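Local structure of substrate binding periplasmic protein (Ralstonia solanacearum, 3LOP) at residues A24-A29 and L49-D54; A76-V81 and K294-A299. The protein probably serves as a periplasmic receptor for amino acid uptake, holding a leucine molecule between its two lobes. All coordinates share one frame; numbering follows the deposited sequence.

Contact 1. Residues A24-A29 and L49-D54; sequences ALNAGA and LVARDD. With EDO (1,2-ethanediol), chain C.
The apolar part of this contact rests on L49 and A29: methyl CD2 of L49 lies 4.0 Å from CB of A29, on the side of the helix that faces the strand. The first torsion of L49 sets CG anti to the backbone N (chi1 171°), which carries its fork away from its own N-H and toward the helix. CD2 lies just as near the backbone carbon C of A29, so the methyl meets main chain as well as side chain. A second kind of contact is polar against apolar. N26, one turn earlier, extends its side chain toward the strand, where the amide end lies over the methyl of A51; CG of N26 is 4.4 Å from CB of A51. The same amide end passes obliquely beside CD2 of L49. Helix 19-38 is the middle element of the beta-alpha-beta unit formed by strands 6-12 and 47-53, the opening unit of the parallel, Rossmann-like sheet of a type I periplasmic binding protein; segment 24-29 runs antiparallel to strand segment 49-53, at 172°, with the axes 10.3 Å apart. Strand 47-53 is an edge strand of this sheet, and Q10 of the adjoining strand 6-12 touches both A29 and L49. Hydrogen bonding engages the strand on its outer border: L49 N donates to O2 of a bound 1,2-ethanediol at 2.9 Å and 166°, a molecule probably from the crystallisation liquor that also bonds D34 of the helix. V50 and R52, on the inner border, pair through their backbones with strand 6-12.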
# COMPACT_ATOMS: atom_id res chain seq x y z
N ALA A 24 4.92 3.56 -9.05
CA ALA A 24 5.90 3.03 -8.10
C ALA A 24 5.70 1.54 -7.84
O ALA A 24 6.67 0.78 -7.81
CB ALA A 24 5.84 3.80 -6.79
N LEU A 25 4.46 1.13 -7.65
CA LEU A 25 4.17 -0.28 -7.41
C LEU A 25 4.56 -1.10 -8.64
O LEU A 25 5.15 -2.17 -8.51
CB LEU A 25 2.68 -0.47 -7.10
CG LEU A 25 2.27 0.06 -5.72
CD1 LEU A 25 0.78 0.27 -5.68
CD2 LEU A 25 2.71 -0.92 -4.64
N ASN A 26 4.24 -0.59 -9.82
CA ASN A 26 4.60 -1.30 -11.05
C ASN A 26 6.12 -1.34 -11.22
O ASN A 26 6.68 -2.36 -11.59
CB ASN A 26 3.97 -0.61 -12.26
CG ASN A 26 4.48 -1.20 -13.57
OD1 ASN A 26 4.18 -2.35 -13.91
ND2 ASN A 26 5.25 -0.41 -14.30
N ALA A 27 6.78 -0.22 -10.94
CA ALA A 27 8.23 -0.16 -11.07
C ALA A 27 8.91 -1.17 -10.15
O ALA A 27 9.88 -1.81 -10.55
CB ALA A 27 8.72 1.25 -10.76
N GLY A 28 8.42 -1.29 -8.93
CA GLY A 28 9.01 -2.24 -8.00
C GLY A 28 8.82 -3.68 -8.42
O GLY A 28 9.73 -4.49 -8.32
N ALA A 29 7.62 -4.01 -8.89
CA ALA A 29 7.34 -5.37 -9.32
C ALA A 29 8.12 -5.70 -10.58
O ALA A 29 8.71 -6.78 -10.70
CB ALA A 29 5.84 -5.54 -9.57
N LEU A 49 5.59 -9.79 -16.87
CA LEU A 49 4.64 -8.97 -16.13
C LEU A 49 3.93 -8.06 -17.12
O LEU A 49 4.57 -7.32 -17.86
CB LEU A 49 5.36 -8.12 -15.08
CG LEU A 49 4.50 -7.05 -14.40
CD1 LEU A 49 3.36 -7.70 -13.62
CD2 LEU A 49 5.37 -6.22 -13.47
N VAL A 50 2.60 -8.13 -17.13
CA VAL A 50 1.79 -7.31 -18.02
C VAL A 50 1.00 -6.36 -17.13
O VAL A 50 0.31 -6.79 -16.21
CB VAL A 50 0.82 -8.18 -18.85
CG1 VAL A 50 0.06 -7.31 -19.84
CG2 VAL A 50 1.59 -9.27 -19.58
N ALA A 51 1.09 -5.07 -17.41
CA ALA A 51 0.38 -4.07 -16.62
C ALA A 51 -0.59 -3.27 -17.48
O ALA A 51 -0.42 -3.18 -18.69
CB ALA A 51 1.38 -3.13 -15.95
N ARG A 52 -1.61 -2.70 -16.84
CA ARG A 52 -2.58 -1.89 -17.56
C ARG A 52 -3.09 -0.79 -16.65
O ARG A 52 -3.41 -1.01 -15.48
CB ARG A 52 -3.74 -2.73 -18.08
CG ARG A 52 -4.63 -1.98 -19.08
CD ARG A 52 -5.50 -2.94 -19.87
NE ARG A 52 -4.68 -3.85 -20.66
CZ ARG A 52 -5.14 -4.94 -21.26
NH1 ARG A 52 -6.42 -5.26 -21.17
NH2 ARG A 52 -4.31 -5.73 -21.93
N ASP A 53 -3.15 0.41 -17.21
CA ASP A 53 -3.60 1.59 -16.50
C ASP A 53 -5.11 1.55 -16.28
O ASP A 53 -5.87 1.32 -17.22
CB ASP A 53 -3.22 2.82 -17.35
CG ASP A 53 -3.51 4.14 -16.67
OD1 ASP A 53 -3.89 4.18 -15.49
OD2 ASP A 53 -3.34 5.18 -17.36
N ASP A 54 -5.56 1.74 -15.04
CA ASP A 54 -6.99 1.78 -14.77
C ASP A 54 -7.41 3.17 -14.28
O ASP A 54 -8.59 3.41 -14.04
CB ASP A 54 -7.44 0.70 -13.76
CG ASP A 54 -6.70 0.75 -12.44
OD1 ASP A 54 -6.17 1.82 -12.05
OD2 ASP A 54 -6.68 -0.30 -11.76
C1 EDO C . 9.35 -8.80 -16.22
O1 EDO C . 9.14 -7.45 -15.81
C2 EDO C . 9.26 -8.89 -17.74
O2 EDO C . 7.92 -8.66 -18.15

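Contact 2. Residues A76-V81 and K294-A299; sequences ALLTVV and KVLAEA. With LEU (leucine), chain B.
L296 turns its forked end onto the sheet and divides it between two residues of the strand. Branch CD1 reaches CB of A76 at 3.5 Å, while CD2 presses against L78, 3.6 Å from its CG and 3.7 Å from its CD2. The first torsion of L296, with CG opposite the backbone N (175°), stretches the side chain out from the helix and brings both methyls within range of the strand. L78 approaches at a slant: its CG is anti to its own carbonyl carbon (chi1 -78°), and its branch point, not a methyl alone, receives CD2. A76 and L78, two positions apart on strand 74-78, face the helix together, whereas L77 between them points away. The strand is the central one of the five-stranded parallel sheet of a type I periplasmic binding fold, and helix 284-303 covers one face of it; V8 and V103 of the two adjoining strands also touch L296. Beyond L78 the chain leaves the strand through T79, in a left-handed backbone conformation, and runs to the pocket, where CG1 of V81 lies 3.6 Å from the N atom of the bound leucine.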
# COMPACT_ATOMS: atom_id res chain seq x y z
N ALA A 76 -1.43 -15.14 -11.71
CA ALA A 76 -1.79 -14.30 -10.57
C ALA A 76 -1.84 -12.83 -10.94
O ALA A 76 -1.33 -12.41 -11.98
CB ALA A 76 -0.79 -14.52 -9.43
N LEU A 77 -2.47 -12.05 -10.05
CA LEU A 77 -2.62 -10.60 -10.18
C LEU A 77 -1.87 -9.96 -9.01
O LEU A 77 -1.91 -10.47 -7.89
CB LEU A 77 -4.11 -10.23 -10.11
CG LEU A 77 -4.52 -8.76 -9.99
CD1 LEU A 77 -4.17 -8.00 -11.26
CD2 LEU A 77 -6.02 -8.69 -9.73
N LEU A 78 -1.18 -8.85 -9.27
CA LEU A 78 -0.40 -8.15 -8.25
C LEU A 78 -0.80 -6.71 -7.96
O LEU A 78 -1.22 -5.97 -8.85
CB LEU A 78 1.08 -8.12 -8.63
CG LEU A 78 2.00 -9.32 -8.46
CD1 LEU A 78 3.35 -9.01 -9.10
CD2 LEU A 78 2.17 -9.63 -6.98
N THR A 79 -0.64 -6.34 -6.69
CA THR A 79 -0.85 -4.99 -6.16
C THR A 79 -1.87 -4.02 -6.77
O THR A 79 -1.50 -2.95 -7.26
CB THR A 79 0.50 -4.24 -6.13
OG1 THR A 79 0.94 -3.99 -7.47
CG2 THR A 79 1.55 -5.09 -5.42
N VAL A 80 -3.15 -4.38 -6.73
CA VAL A 80 -4.17 -3.48 -7.25
C VAL A 80 -4.32 -2.33 -6.25
O VAL A 80 -4.28 -2.55 -5.03
CB VAL A 80 -5.53 -4.21 -7.41
CG1 VAL A 80 -6.63 -3.22 -7.75
CG2 VAL A 80 -5.41 -5.25 -8.52
N VAL A 81 -4.47 -1.12 -6.76
CA VAL A 81 -4.59 0.07 -5.91
C VAL A 81 -6.04 0.52 -5.70
O VAL A 81 -6.84 0.50 -6.63
CB VAL A 81 -3.80 1.25 -6.53
CG1 VAL A 81 -4.04 2.52 -5.72
CG2 VAL A 81 -2.33 0.91 -6.59
N LYS A 294 8.19 -10.65 -5.14
CA LYS A 294 9.05 -11.70 -4.62
C LYS A 294 8.23 -12.80 -3.93
O LYS A 294 8.53 -13.98 -4.06
CB LYS A 294 10.09 -11.13 -3.65
CG LYS A 294 11.14 -12.15 -3.24
CD LYS A 294 12.31 -11.50 -2.52
CE LYS A 294 13.38 -12.54 -2.21
NZ LYS A 294 14.55 -11.93 -1.52
N VAL A 295 7.20 -12.40 -3.19
CA VAL A 295 6.34 -13.37 -2.51
C VAL A 295 5.65 -14.24 -3.56
O VAL A 295 5.58 -15.46 -3.42
CB VAL A 295 5.28 -12.66 -1.64
CG1 VAL A 295 4.21 -13.65 -1.20
CG2 VAL A 295 5.94 -12.03 -0.43
N LEU A 296 5.14 -13.61 -4.61
CA LEU A 296 4.47 -14.34 -5.67
C LEU A 296 5.46 -15.27 -6.38
O LEU A 296 5.14 -16.41 -6.69
CB LEU A 296 3.85 -13.37 -6.68
CG LEU A 296 3.22 -13.99 -7.93
CD1 LEU A 296 2.15 -15.01 -7.55
CD2 LEU A 296 2.61 -12.88 -8.78
N ALA A 297 6.67 -14.78 -6.61
CA ALA A 297 7.69 -15.57 -7.28
C ALA A 297 8.00 -16.86 -6.51
O ALA A 297 8.20 -17.91 -7.11
CB ALA A 297 8.96 -14.75 -7.47
N GLU A 298 8.05 -16.77 -5.18
CA GLU A 298 8.33 -17.94 -4.36
C GLU A 298 7.20 -18.95 -4.51
O GLU A 298 7.44 -20.16 -4.58
CB GLU A 298 8.48 -17.52 -2.89
CG GLU A 298 8.64 -18.67 -1.89
CD GLU A 298 9.85 -19.56 -2.16
OE1 GLU A 298 10.78 -19.14 -2.88
OE2 GLU A 298 9.87 -20.69 -1.62
N ALA A 299 5.97 -18.47 -4.57
CA ALA A 299 4.83 -19.36 -4.73
C ALA A 299 4.90 -20.03 -6.10
O ALA A 299 4.64 -21.22 -6.23
CB ALA A 299 3.52 -18.58 -4.59
N LEU B . -4.62 1.56 -2.29
CA LEU B . -4.69 3.04 -2.14
C LEU B . -3.30 3.63 -2.11
O LEU B . -3.19 4.84 -2.40
CB LEU B . -5.42 3.38 -0.86
CG LEU B . -6.69 2.53 -0.84
CD1 LEU B . -6.96 2.04 0.51
CD2 LEU B . -7.83 3.30 -1.37
OXT LEU B . -2.35 2.88 -1.80

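Both contacts fasten a helix to the same parallel sheet, but at different places: contact 1 lies at one of its edge strands, 47-53, and is partly buried, contact 2 at its central strand and wholly buried. Their chemistry follows. Contact 1 mixes methyl packing with an asparagine amide, and a diol probably from the crystallisation liquor binds at its border, whereas contact 2 joins aliphatic side chains alone. The first links a helix and the strand that follows it within one beta-alpha-beta unit; the second joins segments more than 200 residues apart. The two meet where CD1 of L25 packs 3.3 Å from CG2 of V81, so helix 19-38 backs a pocket residue; helix 284-303 supplies R285, which bonds the leucine.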